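Local coordinates for phosphate binding protein (Planctomyces limnophilus, PDB 4JWO) that probably binds phosphate as a PstS-family protein and serves in its transport across the cytoplasmic membrane, at residues F241-A244 and Y245-N249; S222-N225 and I226-Q229; D313-V316 and E317-K320; V146-N149 and P150-F154. All blocks are in the same frame, centred on the assembly; numbering follows the deposited sequence.

Contact 1 of 4, residues F241-A244 and Y245-N249; sequences FGYA and YFAEN. With FMT (formic acid), chain E; SO4 (sulfate ion), chain D.
Y243 and F246 meet three residues apart on the short helix that starts after G242, the N-cap residue at the end of strand 237-242. Their side chains are oblique to each other: Y243 CE1 comes up to the rim of the F246 ring, near its plane, 4.1 Å from CD2 of F246. The other flank of the tyrosine is used one residue further on, with Y243 CE2 3.8 Å from A247 CB. CG of Y243 stands anti to the backbone N (chi1 173°), which lays the ring along the helix beside F246 and A247. Its hydroxyl bonds a formic acid, Y243 OH to FMT O1 2.6 Å. A leucine in place of Y243 would probably leave that formic acid without its hydroxyl partner and F246 with less carbon beside its ring edge. F241 faces the helix start differently, setting CD1 3.8 Å from Y245 CB and crossing that side chain at a slant. The end of Y245 leads away from the preceding residues, and Y245 OH bonds sulfate O3 at 2.8 Å. The backbone is gripped by A247 N to Y243 O, 2.8 Å and nearly straight at 164°. Chemically, ring carbons pack along the turn while the hydroxyls bind a formic acid and a sulfate, both probably from the crystallisation liquor.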
ATOM      1  N   PHE A 241      -2.189  10.597  -3.701  1.00 13.57           N
ATOM      2  CA  PHE A 241      -2.429   9.463  -4.592  1.00 13.45           C
ATOM      3  C   PHE A 241      -1.146   8.656  -4.709  1.00 18.73           C
ATOM      4  O   PHE A 241      -0.118   9.035  -4.158  1.00 16.05           O
ATOM      5  CB  PHE A 241      -3.005   9.868  -5.975  1.00 14.90           C
ATOM      6  CG  PHE A 241      -2.394  11.118  -6.583  1.00 16.27           C
ATOM      7  CD1 PHE A 241      -1.099  11.116  -7.086  1.00 15.71           C
ATOM      8  CD2 PHE A 241      -3.136  12.281  -6.675  1.00 15.10           C
ATOM      9  CE1 PHE A 241      -0.546  12.278  -7.662  1.00 17.26           C
ATOM     10  CE2 PHE A 241      -2.601  13.430  -7.259  1.00 17.19           C
ATOM     11  CZ  PHE A 241      -1.306  13.429  -7.740  1.00 15.64           C
ATOM     12  N   GLY A 242      -1.208   7.534  -5.411  1.00 15.12           N
ATOM     13  CA  GLY A 242      -0.065   6.650  -5.512  1.00 15.87           C
ATOM     14  C   GLY A 242       1.088   7.296  -6.247  1.00 14.79           C
ATOM     15  O   GLY A 242       0.899   8.131  -7.135  1.00 16.53           O
ATOM     16  N   TYR A 243       2.294   6.885  -5.884  1.00 15.99           N
ATOM     17  CA  TYR A 243       3.519   7.468  -6.419  1.00 16.72           C
ATOM     18  C   TYR A 243       3.586   7.443  -7.950  1.00 16.95           C
ATOM     19  O   TYR A 243       4.100   8.383  -8.573  1.00 16.92           O
ATOM     20  CB  TYR A 243       4.739   6.770  -5.804  1.00 18.65           C
ATOM     21  CG  TYR A 243       6.035   7.209  -6.423  1.00 17.01           C
ATOM     22  CD1 TYR A 243       6.666   8.374  -6.010  1.00 20.17           C
ATOM     23  CD2 TYR A 243       6.622   6.469  -7.449  1.00 20.08           C
ATOM     24  CE1 TYR A 243       7.856   8.785  -6.599  1.00 21.76           C
ATOM     25  CE2 TYR A 243       7.805   6.877  -8.035  1.00 21.25           C
ATOM     26  CZ  TYR A 243       8.412   8.028  -7.607  1.00 24.14           C
ATOM     27  OH  TYR A 243       9.587   8.434  -8.202  1.00 26.31           O
ATOM     28  N   ALA A 244       3.070   6.376  -8.560  1.00 17.60           N
ATOM     29  CA  ALA A 244       3.156   6.229 -10.013  1.00 17.51           C
ATOM     30  C   ALA A 244       2.495   7.397 -10.714  1.00 21.63           C
ATOM     31  O   ALA A 244       2.980   7.867 -11.739  1.00 20.09           O
ATOM     32  CB  ALA A 244       2.537   4.905 -10.468  1.00 21.96           C
ATOM     33  N   TYR A 245       1.398   7.889 -10.148  1.00 17.44           N
ATOM     34  CA  TYR A 245       0.695   9.008 -10.758  1.00 15.15           C
ATOM     35  C   TYR A 245       1.417  10.338 -10.536  1.00 20.82           C
ATOM     36  O   TYR A 245       1.309  11.242 -11.350  1.00 20.73           O
ATOM     37  CB  TYR A 245      -0.773   9.042 -10.286  1.00 17.76           C
ATOM     38  CG  TYR A 245      -1.620   7.964 -10.937  1.00 19.91           C
ATOM     39  CD1 TYR A 245      -2.184   8.170 -12.190  1.00 23.18           C
ATOM     40  CD2 TYR A 245      -1.853   6.745 -10.305  1.00 24.16           C
ATOM     41  CE1 TYR A 245      -2.960   7.191 -12.803  1.00 27.33           C
ATOM     42  CE2 TYR A 245      -2.634   5.760 -10.913  1.00 20.82           C
ATOM     43  CZ  TYR A 245      -3.180   5.994 -12.162  1.00 29.92           C
ATOM     44  OH  TYR A 245      -3.955   5.033 -12.782  1.00 31.23           O
ATOM     45  N   PHE A 246       2.187  10.455  -9.457  1.00 18.02           N
ATOM     46  CA  PHE A 246       3.061  11.616  -9.340  1.00 17.39           C
ATOM     47  C   PHE A 246       4.194  11.536 -10.360  1.00 19.33           C
ATOM     48  O   PHE A 246       4.467  12.506 -11.080  1.00 18.49           O
ATOM     49  CB  PHE A 246       3.666  11.775  -7.935  1.00 16.48           C
ATOM     50  CG  PHE A 246       4.839  12.724  -7.912  1.00 15.11           C
ATOM     51  CD1 PHE A 246       4.644  14.099  -8.030  1.00 15.92           C
ATOM     52  CD2 PHE A 246       6.145  12.242  -7.838  1.00 19.94           C
ATOM     53  CE1 PHE A 246       5.724  14.974  -8.056  1.00 23.10           C
ATOM     54  CE2 PHE A 246       7.224  13.118  -7.869  1.00 23.37           C
ATOM     55  CZ  PHE A 246       7.015  14.477  -7.972  1.00 26.80           C
ATOM     56  N   ALA A 247       4.856  10.381 -10.409  1.00 18.88           N
ATOM     57  CA  ALA A 247       6.081  10.238 -11.191  1.00 17.91           C
ATOM     58  C   ALA A 247       5.859  10.572 -12.652  1.00 21.66           C
ATOM     59  O   ALA A 247       6.698  11.208 -13.294  1.00 26.12           O
ATOM     60  CB  ALA A 247       6.649   8.825 -11.048  1.00 20.30           C
ATOM     61  N   GLU A 248       4.709  10.180 -13.180  1.00 21.50           N
ATOM     62  CA  GLU A 248       4.469  10.370 -14.605  1.00 24.61           C
ATOM     63  C   GLU A 248       3.972  11.777 -14.906  1.00 23.13           C
ATOM     64  O   GLU A 248       3.855  12.166 -16.067  1.00 27.48           O
ATOM     65  CB  GLU A 248       3.470   9.342 -15.112  1.00 27.94           C
ATOM     66  CG  GLU A 248       2.101   9.553 -14.552  1.00 26.82           C
ATOM     67  CD  GLU A 248       1.125   8.471 -14.952  1.00 48.67           C
ATOM     68  OE1 GLU A 248      -0.088   8.766 -15.002  1.00 42.81           O
ATOM     69  OE2 GLU A 248       1.564   7.328 -15.202  1.00 56.35           O
ATOM     70  N   ASN A 249       3.695  12.540 -13.850  1.00 20.79           N
ATOM     71  CA  ASN A 249       3.252  13.921 -13.989  1.00 21.19           C
ATOM     72  C   ASN A 249       4.159  14.893 -13.239  1.00 24.01           C
ATOM     73  O   ASN A 249       3.734  15.984 -12.870  1.00 23.86           O
ATOM     74  CB  ASN A 249       1.819  14.056 -13.475  1.00 25.16           C
ATOM     75  CG  ASN A 249       0.820  13.338 -14.351  1.00 25.43           C
ATOM     76  OD1 ASN A 249       0.558  13.754 -15.481  1.00 28.87           O
ATOM     77  ND2 ASN A 249       0.245  12.255 -13.833  1.00 22.09           N
TER
HETATM   78  C   FMT E 404      10.099   6.797 -10.780  1.00 57.47           C
HETATM   79  O1  FMT E 404      10.381   7.990 -10.666  1.00 56.02           O
HETATM   80  O2  FMT E 404       9.250   6.352 -11.552  1.00 61.90           O
HETATM   81  S   SO4 D 403      -3.623   4.777 -16.286  1.00 33.30           S
HETATM   82  O1  SO4 D 403      -4.076   4.920 -17.675  1.00 41.24           O
HETATM   83  O2  SO4 D 403      -2.191   5.057 -16.216  1.00 34.34           O
HETATM   84  O3  SO4 D 403      -4.318   5.737 -15.422  1.00 29.85           O
HETATM   85  O4  SO4 D 403      -3.909   3.405 -15.862  1.00 30.04           O

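Contact 2 of 4, residues S222-N225 and I226-Q229; sequences SNDN and ILVQ. With SO4 (sulfate ion), chain C.
The N223 amide lies flat beneath I226: I226 CG1 stands above the amide plane, 3.9 Å from N223 CG, and the two side chains cross at about a right angle. At the oxygen end of the amide, N223 OD1 accepts from N225 N at 2.9 Å, the donor tilted 29° from the carbonyl plane. That bond makes N223 the N-cap of helix 224-233, its side-chain oxygen taking up an amide N-H that has no preceding helical carbonyl to bond. With CG of N223 anti to its own nitrogen (chi1 -175°), the amide folds forward over the first turn. A valine at N223 would probably leave the N-H of N225 without this acceptor and fray the helix start. The other flat group, the D224 carboxylate, brushes the leucine branch on the next turn, OD1 of D224 lying 3.6 Å from CD1 of L227.

Behind these side chains the backbone closes gradually. N223 O receives weak bonds from both I226 N and L227 N, and the first regular bond is V228 N to D224 O, 2.9 Å at 165°. V228 also presses CG2 against that same carbonyl, 3.2 Å from D224 O. One face of the helix is buried: L227 and V228 pack on F241 of the strand that follows, while I226 looks outward. Just ahead of the cap, S222 holds a sulfate with two bonds, its backbone N at 2.8 Å from O2 and its hydroxyl OG at 2.7 Å from O4.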
ATOM      1  N   SER A 222     -11.934   8.218  -8.088  1.00 17.78           N
ATOM      2  CA  SER A 222     -11.252   6.961  -8.331  1.00 17.74           C
ATOM      3  C   SER A 222     -10.221   7.086  -9.424  1.00 19.01           C
ATOM      4  O   SER A 222      -9.324   6.254  -9.534  1.00 20.03           O
ATOM      5  CB  SER A 222     -12.244   5.869  -8.715  1.00 18.39           C
ATOM      6  OG  SER A 222     -12.925   6.185  -9.924  1.00 21.67           O
ATOM      7  N   ASN A 223     -10.362   8.128 -10.239  1.00 18.15           N
ATOM      8  CA  ASN A 223      -9.469   8.336 -11.371  1.00 17.34           C
ATOM      9  C   ASN A 223      -8.370   9.295 -10.951  1.00 15.73           C
ATOM     10  O   ASN A 223      -8.606  10.485 -10.802  1.00 16.95           O
ATOM     11  CB  ASN A 223     -10.267   8.904 -12.540  1.00 16.21           C
ATOM     12  CG  ASN A 223      -9.443   9.044 -13.803  1.00 16.46           C
ATOM     13  OD1 ASN A 223      -8.212   9.089 -13.742  1.00 17.88           O
ATOM     14  ND2 ASN A 223     -10.114   9.126 -14.953  1.00 18.25           N
ATOM     15  N   ASP A 224      -7.169   8.771 -10.742  1.00 17.91           N
ATOM     16  CA  ASP A 224      -6.080   9.590 -10.221  1.00 18.38           C
ATOM     17  C   ASP A 224      -5.676  10.666 -11.226  1.00 15.65           C
ATOM     18  O   ASP A 224      -5.085  11.681 -10.857  1.00 18.20           O
ATOM     19  CB  ASP A 224      -4.873   8.726  -9.834  1.00 16.67           C
ATOM     20  CG  ASP A 224      -5.080   7.964  -8.533  1.00 18.48           C
ATOM     21  OD1 ASP A 224      -6.053   8.239  -7.808  1.00 23.28           O
ATOM     22  OD2 ASP A 224      -4.219   7.114  -8.221  1.00 26.23           O
ATOM     23  N   ASN A 225      -6.004  10.460 -12.498  1.00 16.88           N
ATOM     24  CA  ASN A 225      -5.677  11.465 -13.504  1.00 17.10           C
ATOM     25  C   ASN A 225      -6.518  12.721 -13.316  1.00 20.46           C
ATOM     26  O   ASN A 225      -6.078  13.828 -13.640  1.00 20.59           O
ATOM     27  CB  ASN A 225      -5.901  10.926 -14.921  1.00 19.85           C
ATOM     28  CG  ASN A 225      -5.176   9.624 -15.174  1.00 24.04           C
ATOM     29  OD1 ASN A 225      -5.805   8.575 -15.382  1.00 29.91           O
ATOM     30  ND2 ASN A 225      -3.855   9.679 -15.170  1.00 19.45           N
ATOM     31  N   ILE A 226      -7.738  12.542 -12.816  1.00 17.56           N
ATOM     32  CA  ILE A 226      -8.613  13.663 -12.488  1.00 15.89           C
ATOM     33  C   ILE A 226      -8.085  14.413 -11.265  1.00 17.85           C
ATOM     34  O   ILE A 226      -8.138  15.644 -11.215  1.00 19.71           O
ATOM     35  CB  ILE A 226     -10.075  13.179 -12.276  1.00 17.25           C
ATOM     36  CG1 ILE A 226     -10.644  12.717 -13.618  1.00 19.70           C
ATOM     37  CG2 ILE A 226     -10.942  14.282 -11.660  1.00 21.80           C
ATOM     38  CD1 ILE A 226     -12.055  12.190 -13.535  1.00 18.73           C
ATOM     39  N   LEU A 227      -7.576  13.677 -10.278  1.00 16.73           N
ATOM     40  CA  LEU A 227      -6.970  14.315  -9.104  1.00 14.77           C
ATOM     41  C   LEU A 227      -5.736  15.127  -9.495  1.00 16.89           C
ATOM     42  O   LEU A 227      -5.547  16.244  -9.006  1.00 16.06           O
ATOM     43  CB  LEU A 227      -6.601  13.279  -8.043  1.00 15.17           C
ATOM     44  CG  LEU A 227      -7.745  12.409  -7.523  1.00 15.68           C
ATOM     45  CD1 LEU A 227      -7.188  11.439  -6.485  1.00 16.55           C
ATOM     46  CD2 LEU A 227      -8.862  13.274  -6.920  1.00 16.24           C
ATOM     47  N   VAL A 228      -4.896  14.563 -10.361  1.00 17.07           N
ATOM     48  CA  VAL A 228      -3.731  15.287 -10.875  1.00 16.34           C
ATOM     49  C   VAL A 228      -4.159  16.616 -11.474  1.00 16.34           C
ATOM     50  O   VAL A 228      -3.587  17.660 -11.144  1.00 19.05           O
ATOM     51  CB  VAL A 228      -2.954  14.446 -11.931  1.00 14.65           C
ATOM     52  CG1 VAL A 228      -1.929  15.298 -12.684  1.00 20.44           C
ATOM     53  CG2 VAL A 228      -2.282  13.256 -11.260  1.00 18.10           C
ATOM     54  N   GLN A 229      -5.170  16.592 -12.349  1.00 16.85           N
ATOM     55  CA  GLN A 229      -5.638  17.804 -13.011  1.00 18.82           C
ATOM     56  C   GLN A 229      -6.191  18.804 -11.998  1.00 17.00           C
ATOM     57  O   GLN A 229      -6.027  20.011 -12.150  1.00 19.91           O
ATOM     58  CB  GLN A 229      -6.701  17.472 -14.072  1.00 21.01           C
ATOM     59  CG  GLN A 229      -7.085  18.646 -14.947  1.00 21.17           C
ATOM     60  CD  GLN A 229      -5.933  19.111 -15.816  1.00 23.96           C
ATOM     61  OE1 GLN A 229      -5.164  18.298 -16.340  1.00 29.96           O
ATOM     62  NE2 GLN A 229      -5.800  20.423 -15.965  1.00 32.29           N
TER
HETATM   63  S   SO4 C 402     -15.926   7.884  -8.777  1.00 37.30           S
HETATM   64  O1  SO4 C 402     -16.643   8.986  -9.418  1.00 36.16           O
HETATM   65  O2  SO4 C 402     -14.721   8.374  -8.125  1.00 25.36           O
HETATM   66  O3  SO4 C 402     -16.802   7.297  -7.758  1.00 48.94           O
HETATM   67  O4  SO4 C 402     -15.554   6.838  -9.739  1.00 26.92           O

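Contact 3 of 4, residues D313-V316 and E317-K320; sequences DQLV and EEVK. With SO4 (sulfate ion), chain D.
L315 and E318, three residues apart on helix 310-318, are the one pair of side chains to meet here, in van der Waals contact of a methyl with a carboxylate oxygen: CD2 of L315 lies 3.8 Å from OE1 of E318, the two chains passing at a slant. With CG beside its backbone N (chi1 -61°), E317 lays its aliphatic part along the preceding turn, CG 3.4 Å from D313 O. Near the end, V319 brings CG2 to 3.3 Å from V316 O.

Within the chain segment the hydrogen bonds are backbone ones, and they change character toward the C-terminal end of the helix. E317 N to D313 O and E318 N to Q314 O are ordinary helical bonds, and V319 N still reaches L315 O at 3.1 Å with a weak second pull from V316 O. K320 then breaks the pattern with a positive phi of 82°. Its N turns back to E317 O at 2.9 Å, and Y321 N reaches V316 O, the paired bonds of a Schellman motif with K320 as the C-prime residue.

The ionic contact is at K320, whose NZ hydrogen-bonds O2 of the sulfate shared with Y245 at 2.7 Å; the lysine also makes a cation-pi contact with the Y245 ring.

In the fold, the helix leans on helix 72-85, where L315 packs against V78 and E81 and V319 against A77, while K320 reaches across to helix 243-247.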
ATOM      1  N   ASP A 313       6.623  -9.522 -10.931  1.00 31.62           N
ATOM      2  CA  ASP A 313       7.106  -8.151 -10.788  1.00 27.24           C
ATOM      3  C   ASP A 313       6.444  -7.240 -11.813  1.00 30.34           C
ATOM      4  O   ASP A 313       6.124  -6.092 -11.515  1.00 29.08           O
ATOM      5  CB  ASP A 313       8.625  -8.085 -10.956  1.00 35.40           C
ATOM      6  CG  ASP A 313       9.369  -8.859  -9.888  1.00 33.15           C
ATOM      7  OD1 ASP A 313       8.829  -9.032  -8.773  1.00 33.78           O
ATOM      8  OD2 ASP A 313      10.505  -9.292 -10.170  1.00 40.28           O
ATOM      9  N   GLN A 314       6.247  -7.753 -13.023  1.00 31.76           N
ATOM     10  CA  GLN A 314       5.603  -6.974 -14.077  1.00 30.27           C
ATOM     11  C   GLN A 314       4.155  -6.656 -13.726  1.00 33.42           C
ATOM     12  O   GLN A 314       3.678  -5.552 -13.974  1.00 31.94           O
ATOM     13  CB  GLN A 314       5.693  -7.693 -15.428  1.00 38.19           C
ATOM     14  CG  GLN A 314       7.025  -7.503 -16.129  1.00 43.86           C
ATOM     15  CD  GLN A 314       7.233  -8.467 -17.282  1.00 58.17           C
ATOM     16  OE1 GLN A 314       6.315  -9.185 -17.687  1.00 65.68           O
ATOM     17  NE2 GLN A 314       8.450  -8.489 -17.817  1.00 59.38           N
ATOM     18  N   LEU A 315       3.459  -7.630 -13.147  1.00 30.93           N
ATOM     19  CA  LEU A 315       2.076  -7.428 -12.724  1.00 30.76           C
ATOM     20  C   LEU A 315       2.020  -6.419 -11.576  1.00 28.58           C
ATOM     21  O   LEU A 315       1.116  -5.586 -11.513  1.00 29.75           O
ATOM     22  CB  LEU A 315       1.427  -8.757 -12.318  1.00 28.60           C
ATOM     23  CG  LEU A 315       0.880  -9.608 -13.469  1.00 36.77           C
ATOM     24  CD1 LEU A 315       0.328 -10.928 -12.950  1.00 44.28           C
ATOM     25  CD2 LEU A 315      -0.192  -8.852 -14.241  1.00 43.16           C
ATOM     26  N   VAL A 316       2.996  -6.497 -10.679  1.00 24.26           N
ATOM     27  CA  VAL A 316       3.090  -5.555  -9.567  1.00 22.10           C
ATOM     28  C   VAL A 316       3.173  -4.121 -10.097  1.00 25.63           C
ATOM     29  O   VAL A 316       2.467  -3.227  -9.623  1.00 22.92           O
ATOM     30  CB  VAL A 316       4.279  -5.903  -8.656  1.00 20.82           C
ATOM     31  CG1 VAL A 316       4.712  -4.704  -7.830  1.00 22.36           C
ATOM     32  CG2 VAL A 316       3.913  -7.087  -7.766  1.00 23.00           C
ATOM     33  N   GLU A 317       4.001  -3.911 -11.115  1.00 22.64           N
ATOM     34  CA  GLU A 317       4.114  -2.587 -11.726  1.00 24.86           C
ATOM     35  C   GLU A 317       2.849  -2.227 -12.499  1.00 26.83           C
ATOM     36  O   GLU A 317       2.463  -1.064 -12.574  1.00 28.35           O
ATOM     37  CB  GLU A 317       5.344  -2.517 -12.633  1.00 26.76           C
ATOM     38  CG  GLU A 317       6.649  -2.755 -11.890  1.00 28.37           C
ATOM     39  CD  GLU A 317       7.863  -2.684 -12.794  1.00 41.20           C
ATOM     40  OE1 GLU A 317       7.803  -3.224 -13.921  1.00 49.84           O
ATOM     41  OE2 GLU A 317       8.872  -2.078 -12.379  1.00 39.75           O
ATOM     42  N   GLU A 318       2.198  -3.228 -13.075  1.00 27.82           N
ATOM     43  CA  GLU A 318       0.999  -2.987 -13.867  1.00 28.49           C
ATOM     44  C   GLU A 318      -0.134  -2.402 -13.026  1.00 27.49           C
ATOM     45  O   GLU A 318      -0.940  -1.611 -13.523  1.00 30.19           O
ATOM     46  CB  GLU A 318       0.543  -4.283 -14.542  1.00 34.24           C
ATOM     47  CG  GLU A 318      -0.100  -4.113 -15.890  1.00 51.67           C
ATOM     48  CD  GLU A 318      -0.180  -5.430 -16.634  1.00 64.63           C
ATOM     49  OE1 GLU A 318      -1.252  -6.071 -16.598  1.00 66.43           O
ATOM     50  OE2 GLU A 318       0.837  -5.828 -17.243  1.00 69.50           O
ATOM     51  N   VAL A 319      -0.201  -2.794 -11.756  1.00 26.49           N
ATOM     52  CA  VAL A 319      -1.229  -2.252 -10.871  1.00 30.23           C
ATOM     53  C   VAL A 319      -0.693  -1.043 -10.103  1.00 26.46           C
ATOM     54  O   VAL A 319      -1.261  -0.638  -9.090  1.00 29.29           O
ATOM     55  CB  VAL A 319      -1.795  -3.311  -9.903  1.00 28.24           C
ATOM     56  CG1 VAL A 319      -2.462  -4.450 -10.689  1.00 30.91           C
ATOM     57  CG2 VAL A 319      -0.693  -3.840  -8.989  1.00 31.19           C
ATOM     58  N   LYS A 320       0.422  -0.501 -10.597  1.00 24.54           N
ATOM     59  CA  LYS A 320       0.954   0.811 -10.199  1.00 21.56           C
ATOM     60  C   LYS A 320       1.765   0.805  -8.904  1.00 19.89           C
ATOM     61  O   LYS A 320       1.985   1.862  -8.298  1.00 20.47           O
ATOM     62  CB  LYS A 320      -0.146   1.882 -10.155  1.00 21.64           C
ATOM     63  CG  LYS A 320      -0.936   2.040 -11.460  1.00 26.60           C
ATOM     64  CD  LYS A 320      -0.101   2.635 -12.576  1.00 27.93           C
ATOM     65  CE  LYS A 320      -0.997   3.056 -13.731  1.00 34.00           C
ATOM     66  NZ  LYS A 320      -0.247   3.800 -14.785  1.00 41.68           N
TER
HETATM   67  S   SO4 D 403      -3.623   4.777 -16.286  1.00 33.30           S
HETATM   68  O1  SO4 D 403      -4.076   4.920 -17.675  1.00 41.24           O
HETATM   69  O2  SO4 D 403      -2.191   5.057 -16.216  1.00 34.34           O
HETATM   70  O3  SO4 D 403      -4.318   5.737 -15.422  1.00 29.85           O
HETATM   71  O4  SO4 D 403      -3.909   3.405 -15.862  1.00 30.04           O

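Contact 4 of 4, residues V146-N149 and P150-F154; sequences VVIN and PANTF
N149 grips the residues after it with two oxygens. Its OD1 accepts from A151 N at 2.9 Å, and its backbone O accepts from N152 N, also 2.9 Å, closing a type I turn over N149-N152 at the end of strand 134-148. With CG anti to the backbone N (chi1 -174°) and the amide turned by chi2 (-87°), OD1 faces A151 N, and the N149 side chain crosses P150 at about a right angle. I148 CD1 packs against the N152 amide, 3.6 Å from CG of N152.

A water then ties the two ends together, accepting from N149 N at 3.1 Å and from N152 ND2 at 3.0 Å. N152 OD1 in turn takes F154 N at 3.1 Å, an Asx turn, and A155 N beyond it; that oxygen also sits over the centre of one face of the F154 ring.

Further out, N149 ND2 bonds V231 O, and K254 NZ is bonded by the carbonyls of P150 and N152. The F154 ring makes edge-to-face contacts with W176 and W183.

Both asparagine amides thus work as acceptor and donor at once, which fixes how each is turned and probably compensates for the loss of strand pairing at this exit, where N149 and N152 are buried.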
ATOM      1  N   VAL A 146       2.049  12.979  -1.377  1.00 13.75           N
ATOM      2  CA  VAL A 146       1.248  14.168  -1.137  1.00 11.52           C
ATOM      3  C   VAL A 146       1.751  15.234  -2.097  1.00 13.81           C
ATOM      4  O   VAL A 146       2.961  15.452  -2.218  1.00 14.42           O
ATOM      5  CB  VAL A 146       1.423  14.650   0.301  1.00 12.84           C
ATOM      6  CG1 VAL A 146       0.703  15.968   0.518  1.00 17.07           C
ATOM      7  CG2 VAL A 146       0.906  13.577   1.257  1.00 15.30           C
ATOM      8  N   VAL A 147       0.831  15.875  -2.811  1.00 13.37           N
ATOM      9  CA  VAL A 147       1.213  16.849  -3.818  1.00 12.32           C
ATOM     10  C   VAL A 147       0.563  18.200  -3.582  1.00 15.19           C
ATOM     11  O   VAL A 147      -0.538  18.296  -3.048  1.00 14.71           O
ATOM     12  CB  VAL A 147       0.855  16.356  -5.246  1.00 14.90           C
ATOM     13  CG1 VAL A 147       1.681  15.128  -5.604  1.00 16.16           C
ATOM     14  CG2 VAL A 147      -0.644  16.039  -5.354  1.00 16.89           C
ATOM     15  N   ILE A 148       1.282  19.245  -3.960  1.00 13.22           N
ATOM     16  CA  ILE A 148       0.760  20.597  -3.980  1.00 13.95           C
ATOM     17  C   ILE A 148       0.964  21.184  -5.370  1.00 17.02           C
ATOM     18  O   ILE A 148       1.640  20.590  -6.220  1.00 14.77           O
ATOM     19  CB  ILE A 148       1.414  21.472  -2.890  1.00 14.21           C
ATOM     20  CG1 ILE A 148       2.939  21.410  -2.991  1.00 14.01           C
ATOM     21  CG2 ILE A 148       0.956  21.009  -1.516  1.00 15.69           C
ATOM     22  CD1 ILE A 148       3.687  22.277  -1.950  1.00 15.05           C
ATOM     23  N   ASN A 149       0.369  22.340  -5.625  1.00 14.47           N
ATOM     24  CA  ASN A 149       0.548  22.994  -6.904  1.00 14.70           C
ATOM     25  C   ASN A 149       1.963  23.541  -6.945  1.00 18.50           C
ATOM     26  O   ASN A 149       2.477  23.973  -5.918  1.00 17.95           O
ATOM     27  CB  ASN A 149      -0.463  24.129  -7.030  1.00 17.52           C
ATOM     28  CG  ASN A 149      -0.434  24.774  -8.382  1.00 18.78           C
ATOM     29  OD1 ASN A 149       0.348  25.698  -8.628  1.00 20.81           O
ATOM     30  ND2 ASN A 149      -1.295  24.298  -9.280  1.00 18.79           N
ATOM     31  N   PRO A 150       2.616  23.508  -8.118  1.00 17.89           N
ATOM     32  CA  PRO A 150       4.004  23.987  -8.139  1.00 19.07           C
ATOM     33  C   PRO A 150       4.162  25.440  -7.703  1.00 19.85           C
ATOM     34  O   PRO A 150       5.263  25.814  -7.290  1.00 20.79           O
ATOM     35  CB  PRO A 150       4.405  23.812  -9.609  1.00 23.50           C
ATOM     36  CG  PRO A 150       3.584  22.643 -10.057  1.00 21.81           C
ATOM     37  CD  PRO A 150       2.239  22.886  -9.400  1.00 19.98           C
ATOM     38  N   ALA A 151       3.098  26.242  -7.793  1.00 19.34           N
ATOM     39  CA  ALA A 151       3.166  27.649  -7.381  1.00 21.49           C
ATOM     40  C   ALA A 151       3.202  27.813  -5.859  1.00 21.55           C
ATOM     41  O   ALA A 151       3.461  28.904  -5.356  1.00 22.51           O
ATOM     42  CB  ALA A 151       2.013  28.437  -7.962  1.00 24.31           C
ATOM     43  N   ASN A 152       2.935  26.733  -5.133  1.00 17.32           N
ATOM     44  CA  ASN A 152       3.000  26.725  -3.668  1.00 17.34           C
ATOM     45  C   ASN A 152       4.454  26.560  -3.226  1.00 18.13           C
ATOM     46  O   ASN A 152       5.051  25.509  -3.441  1.00 18.74           O
ATOM     47  CB  ASN A 152       2.148  25.555  -3.146  1.00 16.55           C
ATOM     48  CG  ASN A 152       2.042  25.513  -1.628  1.00 15.98           C
ATOM     49  OD1 ASN A 152       2.953  25.929  -0.909  1.00 16.22           O
ATOM     50  ND2 ASN A 152       0.923  24.987  -1.133  1.00 16.93           N
ATOM     51  N   THR A 153       5.026  27.594  -2.609  1.00 19.59           N
ATOM     52  CA  THR A 153       6.412  27.505  -2.160  1.00 19.48           C
ATOM     53  C   THR A 153       6.544  27.504  -0.644  1.00 20.88           C
ATOM     54  O   THR A 153       7.661  27.530  -0.113  1.00 25.75           O
ATOM     55  CB  THR A 153       7.265  28.647  -2.726  1.00 24.61           C
ATOM     56  OG1 THR A 153       6.655  29.888  -2.376  1.00 30.37           O
ATOM     57  CG2 THR A 153       7.374  28.531  -4.250  1.00 29.67           C
ATOM     58  N   PHE A 154       5.412  27.475   0.051  1.00 18.17           N
ATOM     59  CA  PHE A 154       5.425  27.533   1.508  1.00 17.76           C
ATOM     60  C   PHE A 154       5.193  26.178   2.173  1.00 15.38           C
ATOM     61  O   PHE A 154       5.606  25.975   3.318  1.00 17.44           O
ATOM     62  CB  PHE A 154       4.410  28.567   2.036  1.00 16.69           C
ATOM     63  CG  PHE A 154       2.987  28.268   1.653  1.00 14.75           C
ATOM     64  CD1 PHE A 154       2.207  27.426   2.430  1.00 17.40           C
ATOM     65  CD2 PHE A 154       2.440  28.804   0.495  1.00 17.08           C
ATOM     66  CE1 PHE A 154       0.904  27.130   2.068  1.00 17.62           C
ATOM     67  CE2 PHE A 154       1.131  28.521   0.135  1.00 15.11           C
ATOM     68  CZ  PHE A 154       0.367  27.679   0.919  1.00 14.80           C
TER
HETATM   69  O   HOH W   1      -0.835  24.061  -3.406  1.00 15.23           O

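Along the chain the order is contact 4, contact 2, contact 1, contact 3. Contact 1 is the hub: its centre lies about 10 Å from that of contact 2, 14 Å from contact 3 and 15 Å from contact 4, and it touches all three. With contact 4 it shares the mixed sheet, where strands 134-148 and 237-242 are neighbours and V147 packs against both F241 and F246. Helix 224-233 of contact 2 leads into strand 237-242, and V228 rests on F241. Contact 3 joins from helix 310-318, late in the chain, through K320 and a shared sulfate. Contacts 3 and 4 stand 29 Å apart, centre to centre, and do not touch each other, although in this binding-protein fold contact 1 touches both.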